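Local structure of transcriptional regulator (Streptococcus pneumoniae, 2GNP) at residues Y87-G92 and E189-F194; M120-V125 and R209-S214; D56-I61 and V81-F86; D74-K79 and S110-G115; E26-E31 and S40-Q45. The protein is a transcriptional regulator whose putative sugar-binding domain, of Rossmann-like fold, probably senses a sugar or sugar phosphate effector. All coordinates share one frame; numbering follows the deposited sequence.

Five contacts run through one Rossmann-like domain. Contact 3 pairs strands 60-63 and 85-88 where they begin; strand 85-88 runs into contact 1, whose centre lies about 21 Å away. Contacts 1 and 2 are about 7 Å apart between centres and interlock: Leu89 O meets Ile213 N at 2.9 Å. Contact 4, about 11 Å from contact 3 between centres, packs the helix ends flanking strand 85-88, and Leu75 carries it to Ser44 and Gln45 of contact 5. Contacts 2 and 5, about 31 Å apart between centres, lie on opposite sides of the chain's centre. Contact 1 follows the C-terminal end of a parallel strand, where Rossmann-like folds usually hold ligands; any effector site is inferred.

Contact 1 of 5, residues Y87-G92 and E189-F194; sequences YPLAGG and EICCRF
The backbones of Ala90 and Cys191 approach to 5.5 Å between CA atoms where the loop following strand 85-88 meets the tip of a hairpin, and no hydrogen bond crosses the gap. The join is made by van der Waals packing, in part against the backbone of the turn. Cys191 SG sits against the aliphatic flank of Leu89, 3.9 Å from its CD1 and equally close to its CB; with SG anti to the carbonyl carbon (chi1 -67°), the sulfur is carried to the leucine. Ala90 fits against the turn itself: its CB is 3.4 Å from Cys191 O and 3.8 Å from Cys192 SG. Behind the tip, Cys192 N gives its hydrogen to Glu189 OE1 at 2.9 Å, reaching the anti side of the carboxylate, 21° out of its plane. The acid thus braces the turn from the preceding strand, while its CB lies over one face of the Phe194 ring, offset toward the rim. Positive phi at both Cys191 and Cys192, with paired backbone bonds between Ile190 and Arg193, defines a type I' beta turn, the classic two-residue connection of a tight beta hairpin, here joining strands 188-190 and 193-195.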
# COMPACT_ATOMS: atom_id res chain seq x y z
N TYR A 87 12.67 3.89 -3.29
CA TYR A 87 12.67 2.62 -4.07
C TYR A 87 11.21 2.31 -4.41
O TYR A 87 10.29 2.73 -3.69
CB TYR A 87 13.22 1.45 -3.24
CG TYR A 87 14.62 1.69 -2.76
CD1 TYR A 87 14.82 2.31 -1.54
CD2 TYR A 87 15.73 1.32 -3.53
CE1 TYR A 87 16.13 2.59 -1.06
CE2 TYR A 87 17.04 1.57 -3.07
CZ TYR A 87 17.19 2.22 -1.83
OH TYR A 87 18.47 2.49 -1.37
N PRO A 88 10.98 1.56 -5.51
CA PRO A 88 9.65 1.02 -5.82
C PRO A 88 9.47 -0.30 -5.09
O PRO A 88 10.40 -1.13 -5.06
CB PRO A 88 9.71 0.77 -7.36
CG PRO A 88 11.23 0.42 -7.65
CD PRO A 88 12.00 1.29 -6.53
N LEU A 89 8.28 -0.49 -4.52
CA LEU A 89 7.90 -1.77 -3.91
C LEU A 89 7.30 -2.70 -4.98
O LEU A 89 7.32 -3.95 -4.82
CB LEU A 89 6.89 -1.59 -2.80
CG LEU A 89 7.47 -0.79 -1.59
CD1 LEU A 89 6.23 -0.43 -0.75
CD2 LEU A 89 8.51 -1.64 -0.82
N ALA A 90 6.74 -2.11 -6.00
CA ALA A 90 5.99 -2.82 -7.02
C ALA A 90 5.62 -1.78 -8.09
O ALA A 90 5.34 -0.61 -7.75
CB ALA A 90 4.73 -3.45 -6.41
N GLY A 91 5.58 -2.24 -9.33
CA GLY A 91 5.09 -1.40 -10.43
C GLY A 91 3.57 -1.52 -10.34
O GLY A 91 3.03 -2.48 -9.78
N GLY A 92 2.85 -0.56 -10.85
CA GLY A 92 1.42 -0.77 -10.80
C GLY A 92 1.01 -1.48 -12.06
O GLY A 92 1.86 -1.92 -12.83
N GLU A 189 -5.54 -6.57 -2.75
CA GLU A 189 -4.08 -6.60 -3.02
C GLU A 189 -3.33 -5.50 -2.32
O GLU A 189 -3.90 -4.45 -1.99
CB GLU A 189 -3.68 -6.67 -4.48
CG GLU A 189 -3.76 -5.44 -5.39
CD GLU A 189 -2.98 -4.12 -5.07
OE1 GLU A 189 -1.75 -3.98 -4.71
OE2 GLU A 189 -3.69 -3.07 -5.20
N ILE A 190 -2.06 -5.81 -2.06
CA ILE A 190 -1.13 -4.84 -1.50
C ILE A 190 0.20 -5.11 -2.17
O ILE A 190 0.60 -6.26 -2.32
CB ILE A 190 -1.11 -4.97 0.06
CG1 ILE A 190 -0.39 -3.78 0.74
CG2 ILE A 190 -0.51 -6.38 0.56
CD1 ILE A 190 -0.58 -3.77 2.31
N CYS A 191 0.90 -4.05 -2.61
CA CYS A 191 2.15 -4.23 -3.36
C CYS A 191 1.98 -5.21 -4.54
O CYS A 191 2.90 -5.93 -4.87
CB CYS A 191 3.29 -4.68 -2.48
SG CYS A 191 3.74 -3.38 -1.29
N CYS A 192 0.80 -5.20 -5.13
CA CYS A 192 0.45 -6.00 -6.29
C CYS A 192 0.42 -7.51 -6.01
O CYS A 192 0.49 -8.31 -6.96
CB CYS A 192 1.42 -5.63 -7.45
SG CYS A 192 1.25 -3.87 -7.91
N ARG A 193 0.27 -7.88 -4.75
CA ARG A 193 0.08 -9.29 -4.32
C ARG A 193 -1.31 -9.45 -3.79
O ARG A 193 -1.80 -8.60 -3.05
CB ARG A 193 1.14 -9.76 -3.37
CG ARG A 193 2.51 -9.74 -4.11
CD ARG A 193 3.60 -10.09 -3.10
NE ARG A 193 4.93 -10.13 -3.71
CZ ARG A 193 5.35 -11.08 -4.53
NH1 ARG A 193 4.51 -12.09 -4.85
NH2 ARG A 193 6.59 -11.03 -5.07
N PHE A 194 -1.93 -10.55 -4.21
CA PHE A 194 -3.36 -10.79 -4.01
C PHE A 194 -3.54 -11.72 -2.85
O PHE A 194 -2.87 -12.75 -2.78
CB PHE A 194 -3.98 -11.35 -5.32
CG PHE A 194 -3.97 -10.30 -6.42
CD1 PHE A 194 -5.04 -9.42 -6.53
CD2 PHE A 194 -2.87 -10.14 -7.27
CE1 PHE A 194 -5.03 -8.42 -7.48
CE2 PHE A 194 -2.86 -9.08 -8.23
CZ PHE A 194 -3.95 -8.26 -8.33

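Contact 2 of 5, residues M120-V125 and R209-S214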
# COMPACT_ATOMS: atom_id res chain seq x y z
N MSE A 120 11.32 1.46 -11.10
CA MSE A 120 10.88 0.13 -11.53
C MSE A 120 10.85 0.12 -13.07
O MSE A 120 10.14 0.88 -13.69
CB MSE A 120 9.52 -0.24 -10.92
CG MSE A 120 8.92 -1.56 -11.45
SE MSE A 120 10.13 -3.04 -11.01
CE MSE A 120 9.92 -3.02 -9.09
N ASN A 121 11.67 -0.76 -13.65
CA ASN A 121 11.80 -0.91 -15.09
C ASN A 121 10.93 -2.11 -15.62
O ASN A 121 10.33 -2.06 -16.72
CB ASN A 121 13.31 -1.10 -15.41
CG ASN A 121 13.76 -0.44 -16.73
OD1 ASN A 121 13.09 0.45 -17.27
ND2 ASN A 121 14.95 -0.87 -17.25
N ALA A 122 10.81 -3.16 -14.80
CA ALA A 122 10.13 -4.42 -15.21
C ALA A 122 8.64 -4.32 -15.01
O ALA A 122 8.19 -3.66 -14.06
CB ALA A 122 10.66 -5.60 -14.42
N THR A 123 7.90 -4.99 -15.91
CA THR A 123 6.45 -5.16 -15.82
C THR A 123 6.08 -5.99 -14.58
O THR A 123 6.76 -6.98 -14.26
CB THR A 123 5.96 -5.92 -17.09
OG1 THR A 123 6.30 -5.14 -18.25
CG2 THR A 123 4.51 -6.11 -17.07
N ILE A 124 5.01 -5.58 -13.91
CA ILE A 124 4.68 -6.16 -12.61
C ILE A 124 4.41 -7.69 -12.67
O ILE A 124 4.84 -8.41 -11.80
CB ILE A 124 3.51 -5.37 -11.93
CG1 ILE A 124 3.10 -5.97 -10.58
CG2 ILE A 124 2.32 -5.28 -12.86
CD1 ILE A 124 4.21 -5.96 -9.53
N VAL A 125 3.70 -8.16 -13.71
CA VAL A 125 3.41 -9.62 -13.83
C VAL A 125 4.07 -10.16 -15.12
O VAL A 125 3.77 -9.66 -16.23
CB VAL A 125 1.87 -9.91 -13.90
CG1 VAL A 125 1.62 -11.42 -14.18
CG2 VAL A 125 1.15 -9.44 -12.61
N ARG A 209 5.27 -15.08 -10.34
CA ARG A 209 5.44 -14.40 -11.60
C ARG A 209 5.52 -12.86 -11.37
O ARG A 209 5.63 -12.12 -12.34
CB ARG A 209 4.25 -14.63 -12.56
CG ARG A 209 4.23 -15.95 -13.31
CD ARG A 209 2.80 -16.34 -13.77
NE ARG A 209 2.04 -15.31 -14.49
CZ ARG A 209 0.72 -15.24 -14.48
NH1 ARG A 209 0.02 -16.10 -13.75
NH2 ARG A 209 0.09 -14.29 -15.16
N THR A 210 5.41 -12.46 -10.10
CA THR A 210 5.20 -11.02 -9.78
C THR A 210 6.54 -10.37 -9.34
O THR A 210 7.29 -10.91 -8.52
CB THR A 210 4.12 -10.89 -8.71
OG1 THR A 210 2.91 -11.46 -9.23
CG2 THR A 210 3.87 -9.39 -8.33
N ILE A 211 6.79 -9.18 -9.93
CA ILE A 211 8.03 -8.49 -9.70
C ILE A 211 7.73 -7.43 -8.62
O ILE A 211 7.50 -6.26 -8.91
CB ILE A 211 8.62 -7.83 -10.98
CG1 ILE A 211 8.84 -8.88 -12.08
CG2 ILE A 211 9.97 -7.16 -10.62
CD1 ILE A 211 9.73 -10.02 -11.68
N ALA A 212 7.67 -7.88 -7.39
CA ALA A 212 7.35 -6.98 -6.26
C ALA A 212 7.98 -7.49 -4.99
O ALA A 212 8.31 -8.67 -4.86
CB ALA A 212 5.82 -6.96 -6.05
N ILE A 213 8.11 -6.60 -4.01
CA ILE A 213 8.49 -7.04 -2.67
C ILE A 213 7.59 -8.18 -2.19
O ILE A 213 6.42 -8.18 -2.48
CB ILE A 213 8.48 -5.87 -1.67
CG1 ILE A 213 9.15 -6.22 -0.35
CG2 ILE A 213 7.06 -5.29 -1.46
CD1 ILE A 213 9.29 -4.94 0.57
N SER A 214 8.18 -9.15 -1.51
CA SER A 214 7.31 -10.21 -0.92
C SER A 214 6.51 -9.70 0.28
O SER A 214 6.92 -8.76 0.96
CB SER A 214 8.19 -11.38 -0.50
OG SER A 214 9.01 -11.09 0.63
O HOH W 1 6.90 -4.32 -10.93
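An isolated beta bridge between two loops brings Val125 beside Thr210. Ile211 N donates to Ile124 O at 2.8 Å in a nearly straight bond (167°), and Thr210 CA adds a CA-H contact to the same oxygen. Beside this bond, Ile124 and Thr210 lie side by side and point the same way: Ile124 CG1 is anti to the backbone N (chi1 178°), and the CD1 beyond it comes to 3.6 Å from Thr210 CG2 and 4.0 Å from Ala212 CB. Ile211 offers its CG2 to the selenium of selenomethionine Met120, 4.1 Å from SE, and to Ala122 CB. A water bridges the loops, donating to Ile211 O at 2.9 Å and weakly to Ala122 O. Val125 CG1 lies 3.4 Å from Arg209 NH2, while the charged group is held by Gln126 O at NE and by a salt bridge from NH1 to Asp177. Ile211 also packs on Ala132, Ile135 and Leu136 of helix 129-136. Residues 209-214 span the interval from helix 204-207 to helix 215-218, where Ser214 is the N-cap and its OG accepts from Asp217 N.

Contact 3 of 5, residues D56-I61 and V81-F86; sequences DDNMKI and VRNVHF
The carboxamides of Asn58 and Asn83 meet obliquely, planes 76° apart: Asn83 ND2 donates at 2.9 Å to Asn58 OD1, which lies in the donor's amide plane, whereas ND2 is tilted 25° from the Asn58 carbonyl plane. Asn83 is steadied in turn by His85, whose NE2 donates to its OD1 at 2.8 Å from above the carbonyl plane. At the edge of the imidazole, near its plane, sits Met59 O. The Phe86 ring runs alongside Ile61, its CE2 3.8 Å from Ile61 CD1; that same methyl also touches Val84 CG1 at 3.7 Å. Arg82 N is bound by Asp57 OD1 at 3.0 Å, met from above the carboxylate (50° out of plane), and Asn58, at positive phi in a type II turn, passes its own N-H to Arg82 O. From here the backbones pair in parallel, His85 N to Met59 O at 2.9 Å and Ile61 N to His85 O at 2.8 Å. Strands 60-63 and 85-88 are thus adjacent members of a beta-alpha-beta unit crossing over through helix 67-75. Strand 153-160 flanks 60-63 and strand 116-117 flanks 85-88, while Ile106, Met109 and Phe113 of helix 102-113 cover Phe86.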
# COMPACT_ATOMS: atom_id res chain seq x y z
N ASP A 56 13.47 10.77 8.10
CA ASP A 56 14.69 11.29 8.69
C ASP A 56 15.88 11.02 7.80
O ASP A 56 15.80 10.29 6.83
CB ASP A 56 14.92 10.58 10.04
CG ASP A 56 13.93 11.03 11.13
OD1 ASP A 56 13.61 12.24 11.25
OD2 ASP A 56 13.53 10.15 11.93
N ASP A 57 17.01 11.65 8.11
CA ASP A 57 18.26 11.30 7.45
C ASP A 57 18.53 9.81 7.34
O ASP A 57 18.17 9.01 8.26
CB ASP A 57 19.48 11.86 8.19
CG ASP A 57 19.44 13.36 8.34
OD1 ASP A 57 18.72 14.08 7.59
OD2 ASP A 57 20.16 13.80 9.28
N ASN A 58 19.12 9.46 6.20
CA ASN A 58 19.70 8.14 5.92
C ASN A 58 18.64 7.04 5.61
O ASN A 58 19.01 5.91 5.31
CB ASN A 58 20.60 7.69 7.08
CG ASN A 58 21.73 8.64 7.35
OD1 ASN A 58 22.40 9.12 6.41
ND2 ASN A 58 21.98 8.91 8.63
N MSE A 59 17.38 7.38 5.65
CA MSE A 59 16.34 6.33 5.50
C MSE A 59 16.14 5.83 4.06
O MSE A 59 16.32 6.61 3.12
CB MSE A 59 15.05 6.87 6.04
CG MSE A 59 15.12 6.96 7.56
SE MSE A 59 13.34 7.19 8.05
CE MSE A 59 13.47 6.87 9.98
N LYS A 60 15.80 4.52 3.95
CA LYS A 60 15.46 3.84 2.71
C LYS A 60 13.94 3.68 2.75
O LYS A 60 13.41 3.05 3.68
CB LYS A 60 16.17 2.49 2.65
CG LYS A 60 17.69 2.64 2.55
CD LYS A 60 18.36 1.29 2.48
CE LYS A 60 18.42 0.82 1.06
NZ LYS A 60 19.35 -0.33 0.94
N ILE A 61 13.27 4.26 1.73
CA ILE A 61 11.83 4.35 1.77
C ILE A 61 11.26 3.74 0.48
O ILE A 61 11.64 4.18 -0.61
CB ILE A 61 11.35 5.84 1.95
CG1 ILE A 61 11.90 6.46 3.26
CG2 ILE A 61 9.85 5.94 1.88
CD1 ILE A 61 11.88 8.01 3.30
N VAL A 81 16.49 16.70 4.52
CA VAL A 81 17.12 15.50 5.07
C VAL A 81 18.27 15.08 4.15
O VAL A 81 18.26 15.44 2.97
CB VAL A 81 16.05 14.37 5.28
CG1 VAL A 81 15.16 14.61 6.49
CG2 VAL A 81 15.11 14.31 4.02
N ARG A 82 19.26 14.39 4.68
CA ARG A 82 20.45 13.95 3.97
C ARG A 82 20.31 12.46 3.73
O ARG A 82 19.81 11.71 4.60
CB ARG A 82 21.71 14.09 4.83
CG ARG A 82 22.19 15.45 5.29
CD ARG A 82 23.05 15.20 6.55
NE ARG A 82 24.34 15.88 6.62
CZ ARG A 82 24.52 17.12 7.10
NH1 ARG A 82 23.47 17.80 7.53
NH2 ARG A 82 25.74 17.69 7.13
N ASN A 83 20.78 12.01 2.56
CA ASN A 83 21.10 10.60 2.32
C ASN A 83 19.85 9.70 2.39
O ASN A 83 19.95 8.51 2.82
CB ASN A 83 22.16 10.06 3.31
CG ASN A 83 22.76 8.74 2.88
OD1 ASN A 83 22.90 8.43 1.67
ND2 ASN A 83 23.15 7.93 3.87
N VAL A 84 18.71 10.25 1.95
CA VAL A 84 17.44 9.48 1.88
C VAL A 84 17.38 8.84 0.49
O VAL A 84 17.83 9.47 -0.51
CB VAL A 84 16.20 10.37 2.08
CG1 VAL A 84 14.88 9.60 1.91
CG2 VAL A 84 16.22 10.97 3.52
N HIS A 85 16.85 7.62 0.43
CA HIS A 85 16.81 6.89 -0.85
C HIS A 85 15.39 6.36 -1.03
O HIS A 85 14.84 5.81 -0.05
CB HIS A 85 17.77 5.69 -0.83
CG HIS A 85 19.19 6.07 -0.57
ND1 HIS A 85 20.15 6.07 -1.56
CD2 HIS A 85 19.81 6.50 0.56
CE1 HIS A 85 21.31 6.47 -1.05
NE2 HIS A 85 21.12 6.75 0.24
N PHE A 86 14.81 6.52 -2.22
CA PHE A 86 13.43 6.06 -2.51
C PHE A 86 13.52 4.90 -3.51
O PHE A 86 14.28 4.98 -4.46
CB PHE A 86 12.65 7.22 -3.18
CG PHE A 86 12.32 8.33 -2.18
CD1 PHE A 86 13.04 9.54 -2.18
CD2 PHE A 86 11.37 8.11 -1.19
CE1 PHE A 86 12.79 10.47 -1.18
CE2 PHE A 86 11.03 9.09 -0.25
CZ PHE A 86 11.75 10.27 -0.25

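Contact 4 of 5, residues D74-K79 and S110-G115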
# COMPACT_ATOMS: atom_id res chain seq x y z
N ASP A 74 1.08 14.99 -3.13
CA ASP A 74 0.74 16.38 -3.56
C ASP A 74 0.81 17.35 -2.36
O ASP A 74 1.23 18.54 -2.48
CB ASP A 74 -0.67 16.42 -4.11
CG ASP A 74 -0.79 15.90 -5.53
OD1 ASP A 74 0.22 15.65 -6.21
OD2 ASP A 74 -1.96 15.76 -5.99
N LEU A 75 0.37 16.87 -1.18
CA LEU A 75 0.30 17.77 -0.00
C LEU A 75 1.49 17.86 0.88
O LEU A 75 1.65 18.83 1.66
CB LEU A 75 -0.91 17.42 0.86
CG LEU A 75 -2.27 17.39 0.17
CD1 LEU A 75 -3.33 17.09 1.21
CD2 LEU A 75 -2.58 18.73 -0.56
N ILE A 76 2.37 16.84 0.84
CA ILE A 76 3.41 16.80 1.83
C ILE A 76 4.40 17.96 1.67
O ILE A 76 4.75 18.34 0.52
CB ILE A 76 4.15 15.41 1.78
CG1 ILE A 76 5.01 15.21 3.03
CG2 ILE A 76 4.99 15.28 0.49
CD1 ILE A 76 5.48 13.73 3.18
N HIS A 77 4.87 18.49 2.81
CA HIS A 77 5.83 19.61 2.82
C HIS A 77 7.24 19.11 2.72
O HIS A 77 7.62 18.11 3.37
CB HIS A 77 5.70 20.51 4.07
CG HIS A 77 6.35 21.84 3.90
ND1 HIS A 77 7.68 22.08 4.22
CD2 HIS A 77 5.89 22.99 3.36
CE1 HIS A 77 7.99 23.32 3.89
NE2 HIS A 77 6.92 23.90 3.38
N SER A 78 8.07 19.81 1.93
CA SER A 78 9.51 19.49 1.85
C SER A 78 10.21 19.51 3.22
O SER A 78 9.74 20.15 4.18
CB SER A 78 10.21 20.47 0.90
OG SER A 78 10.21 21.76 1.50
N LYS A 79 11.32 18.82 3.32
CA LYS A 79 12.16 18.80 4.55
C LYS A 79 13.60 18.56 4.19
O LYS A 79 13.90 17.76 3.29
CB LYS A 79 11.63 17.71 5.49
CG LYS A 79 12.30 17.50 6.85
CD LYS A 79 11.75 16.15 7.45
CE LYS A 79 11.90 16.07 8.94
NZ LYS A 79 11.28 14.80 9.46
N SER A 110 11.30 12.58 -4.39
CA SER A 110 12.70 12.97 -4.52
C SER A 110 12.86 14.49 -4.54
O SER A 110 13.86 14.99 -3.96
CB SER A 110 13.37 12.31 -5.75
OG SER A 110 13.07 13.05 -6.93
N ARG A 111 11.91 15.20 -5.18
CA ARG A 111 11.93 16.66 -5.24
C ARG A 111 11.76 17.30 -3.87
O ARG A 111 12.39 18.34 -3.59
CB ARG A 111 10.85 17.18 -6.20
CG ARG A 111 11.09 16.77 -7.65
CD ARG A 111 10.02 17.41 -8.53
NE ARG A 111 10.24 18.85 -8.61
CZ ARG A 111 9.30 19.74 -8.98
NH1 ARG A 111 8.06 19.34 -9.27
NH2 ARG A 111 9.61 21.03 -9.04
N LYS A 112 10.94 16.68 -3.03
CA LYS A 112 10.59 17.29 -1.75
C LYS A 112 11.58 16.92 -0.65
O LYS A 112 11.72 17.65 0.31
CB LYS A 112 9.16 16.93 -1.37
CG LYS A 112 8.20 17.77 -2.21
CD LYS A 112 6.79 17.61 -1.82
CE LYS A 112 5.87 18.67 -2.47
NZ LYS A 112 4.48 18.20 -2.25
N PHE A 113 12.28 15.80 -0.80
CA PHE A 113 13.17 15.31 0.24
C PHE A 113 14.63 15.13 -0.24
O PHE A 113 15.47 14.58 0.48
CB PHE A 113 12.60 14.01 0.84
CG PHE A 113 11.31 14.23 1.56
CD1 PHE A 113 11.30 14.61 2.93
CD2 PHE A 113 10.10 14.11 0.88
CE1 PHE A 113 10.06 14.85 3.57
CE2 PHE A 113 8.87 14.38 1.47
CZ PHE A 113 8.83 14.74 2.84
N HIS A 114 14.87 15.62 -1.46
CA HIS A 114 16.12 15.58 -2.16
C HIS A 114 16.76 14.23 -2.04
O HIS A 114 17.91 14.10 -1.66
CB HIS A 114 17.06 16.66 -1.68
CG HIS A 114 16.72 17.99 -2.26
ND1 HIS A 114 17.18 18.39 -3.50
CD2 HIS A 114 15.87 18.95 -1.83
CE1 HIS A 114 16.68 19.59 -3.78
NE2 HIS A 114 15.88 19.94 -2.79
N GLY A 115 16.00 13.21 -2.40
CA GLY A 115 16.54 11.85 -2.25
C GLY A 115 17.03 11.27 -3.58
O GLY A 115 16.72 11.77 -4.68
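Phe113 turns the edge of its ring to Ile76, whose CD1 sits 3.5 Å from CZ near the ring plane, the two side chains crossing at about a right angle. Lys79 CB approaches the same ring, 3.8 Å from CE1. The neighbouring residue supplies the polar half of the contact. Lys112 stretches out fully beyond CG, and the aliphatic part of this chain runs across Ile76, CD lying 3.7 Å from Ile76 CG2. At the end of that reach NZ donates to Ile76 O at 2.8 Å, in the plane of the carbonyl, and makes a weak bond to Asp74 O at 3.3 Å; Val73 O is a further acceptor. The backbone closes the other end, Lys79 N reaching Lys112 O at 3.3 Å (156° at the hydrogen), with Ser78 CB resting against the same oxygen. Where helix 102-113 stops, His114 takes positive phi. The contact thus joins the C-terminal ends of helices 67-75 and 102-113, and Ala48 and Arg52 of helix 36-54 pack on Ile76. Three carbonyl oxygens around one ammonium would favour the protonated lysine, near the C-terminal part of helix 67-75, whose partial negative charge may add to the effect. The Asp74 carboxylate, OD1 6.4 Å from Lys112 NZ, is not in contact and is partly offset by its salt bridge to Lys99, so any contribution is probably small.

Contact 5 of 5, residues E26-E31 and S40-Q45; sequences EIIPNE and SERISQ
Arg42 leaves helix 36-54 toward residues 26-31, and Ile28 meets it first: CB is just within touch of Ile28 CG2, and CG, anti to the backbone N (chi1 -162°), draws in to 3.8 Å from that methyl. The two side chains slide past each other in opposite directions. After bends at chi2 and chi3 the chain presents NE 3.7 Å from Ile28 CG2, and this methyl sits at the edge of the guanidinium, in its plane. CZ has Glu31 CG over one face of the group. The two terminal nitrogens then divide their work. NH2 makes a weak bond to Pro29 O, 3.0 Å long and bent to 135° at the hydrogen; its stronger partner is Asp34 OD2, an oxygen that also accepts from Glu31 N. NH1 faces the Glu31 carboxylate in a long salt bridge, 3.8 Å to OE1; the carboxylate oxygen stands off the plane of the guanidinium, leaving an electrostatic pairing without a directed hydrogen bond. Strand 24-28, a loop and helix 36-54 form a beta-alpha unit, consistent with a Rossmann-like fold. On the apolar side of that unit Ile28 CB lies 3.9 Å from Ile43 CG1, with Val46 continuing the helix surface that Ile28 touches. Within the sheet, strand 248-252 pairs with strand 24-28 in parallel, and past the end of strand 24-28, Asn30 ND2 reaches Asp252 OD2 and Asn30 OD1 accepts from Asn254 N.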
# COMPACT_ATOMS: atom_id res chain seq x y z
N GLU A 26 -4.33 6.21 12.66
CA GLU A 26 -5.10 7.46 12.68
C GLU A 26 -6.41 7.20 12.01
O GLU A 26 -6.45 6.69 10.88
CB GLU A 26 -4.38 8.64 11.98
CG GLU A 26 -3.17 9.24 12.75
CD GLU A 26 -1.89 8.40 12.65
OE1 GLU A 26 -1.71 7.72 11.62
OE2 GLU A 26 -1.05 8.47 13.59
N ILE A 27 -7.52 7.53 12.71
CA ILE A 27 -8.86 7.40 12.14
C ILE A 27 -9.38 8.83 11.91
O ILE A 27 -9.59 9.58 12.87
CB ILE A 27 -9.85 6.62 13.10
CG1 ILE A 27 -9.35 5.19 13.40
CG2 ILE A 27 -11.22 6.58 12.51
CD1 ILE A 27 -10.06 4.56 14.58
N ILE A 28 -9.56 9.17 10.64
CA ILE A 28 -10.19 10.45 10.26
C ILE A 28 -11.70 10.40 10.40
O ILE A 28 -12.34 9.52 9.83
CB ILE A 28 -9.80 10.88 8.80
CG1 ILE A 28 -8.33 11.29 8.71
CG2 ILE A 28 -10.63 12.11 8.31
CD1 ILE A 28 -7.43 10.23 8.83
N PRO A 29 -12.30 11.39 11.11
CA PRO A 29 -13.74 11.41 11.26
C PRO A 29 -14.43 11.76 9.95
O PRO A 29 -13.83 12.49 9.13
CB PRO A 29 -13.96 12.52 12.29
CG PRO A 29 -12.82 13.46 12.09
CD PRO A 29 -11.64 12.51 11.80
N ASN A 30 -15.63 11.24 9.75
CA ASN A 30 -16.41 11.62 8.59
C ASN A 30 -17.39 12.70 9.07
O ASN A 30 -17.97 12.54 10.15
CB ASN A 30 -17.18 10.43 8.03
CG ASN A 30 -16.25 9.33 7.49
OD1 ASN A 30 -15.81 8.45 8.24
ND2 ASN A 30 -15.93 9.41 6.22
N GLU A 31 -17.55 13.76 8.27
CA GLU A 31 -18.40 14.94 8.62
C GLU A 31 -19.65 14.91 7.73
O GLU A 31 -19.61 14.49 6.58
CB GLU A 31 -17.64 16.30 8.42
CG GLU A 31 -16.55 16.71 9.47
CD GLU A 31 -15.97 18.18 9.32
OE1 GLU A 31 -16.44 18.99 8.47
OE2 GLU A 31 -15.01 18.55 10.05
N SER A 40 -11.20 13.21 0.98
CA SER A 40 -9.85 12.84 0.49
C SER A 40 -8.79 13.87 0.90
O SER A 40 -7.68 13.51 1.27
CB SER A 40 -9.88 12.62 -1.03
OG SER A 40 -8.56 12.39 -1.52
N GLU A 41 -9.12 15.17 0.87
CA GLU A 41 -8.18 16.16 1.38
C GLU A 41 -7.82 15.94 2.86
O GLU A 41 -6.66 16.08 3.26
CB GLU A 41 -8.72 17.60 1.21
CG GLU A 41 -7.67 18.73 1.33
CD GLU A 41 -7.36 19.14 2.77
OE1 GLU A 41 -8.16 18.85 3.70
OE2 GLU A 41 -6.31 19.79 2.98
N ARG A 42 -8.82 15.63 3.67
CA ARG A 42 -8.62 15.54 5.11
C ARG A 42 -7.72 14.36 5.44
O ARG A 42 -6.82 14.49 6.24
CB ARG A 42 -9.95 15.37 5.81
CG ARG A 42 -9.90 15.72 7.32
CD ARG A 42 -11.27 16.32 7.83
NE ARG A 42 -12.30 15.35 7.61
CZ ARG A 42 -13.47 15.55 7.05
NH1 ARG A 42 -13.93 16.78 6.68
NH2 ARG A 42 -14.20 14.49 6.90
N ILE A 43 -7.98 13.24 4.76
CA ILE A 43 -7.22 12.01 4.97
C ILE A 43 -5.80 12.26 4.44
O ILE A 43 -4.83 11.94 5.12
CB ILE A 43 -7.89 10.81 4.26
CG1 ILE A 43 -9.21 10.45 4.95
CG2 ILE A 43 -6.94 9.60 4.22
CD1 ILE A 43 -10.06 9.48 4.17
N SER A 44 -5.71 12.84 3.26
CA SER A 44 -4.40 13.09 2.64
C SER A 44 -3.52 14.01 3.46
O SER A 44 -2.29 13.82 3.49
CB SER A 44 -4.54 13.65 1.22
OG SER A 44 -5.19 12.75 0.38
N GLN A 45 -4.10 15.04 4.10
CA GLN A 45 -3.28 15.96 4.89
C GLN A 45 -2.73 15.29 6.15
O GLN A 45 -1.60 15.52 6.56
CB GLN A 45 -4.12 17.22 5.25
CG GLN A 45 -3.32 18.27 5.93
CD GLN A 45 -2.16 18.79 5.06
OE1 GLN A 45 -1.00 18.67 5.44
NE2 GLN A 45 -2.48 19.31 3.88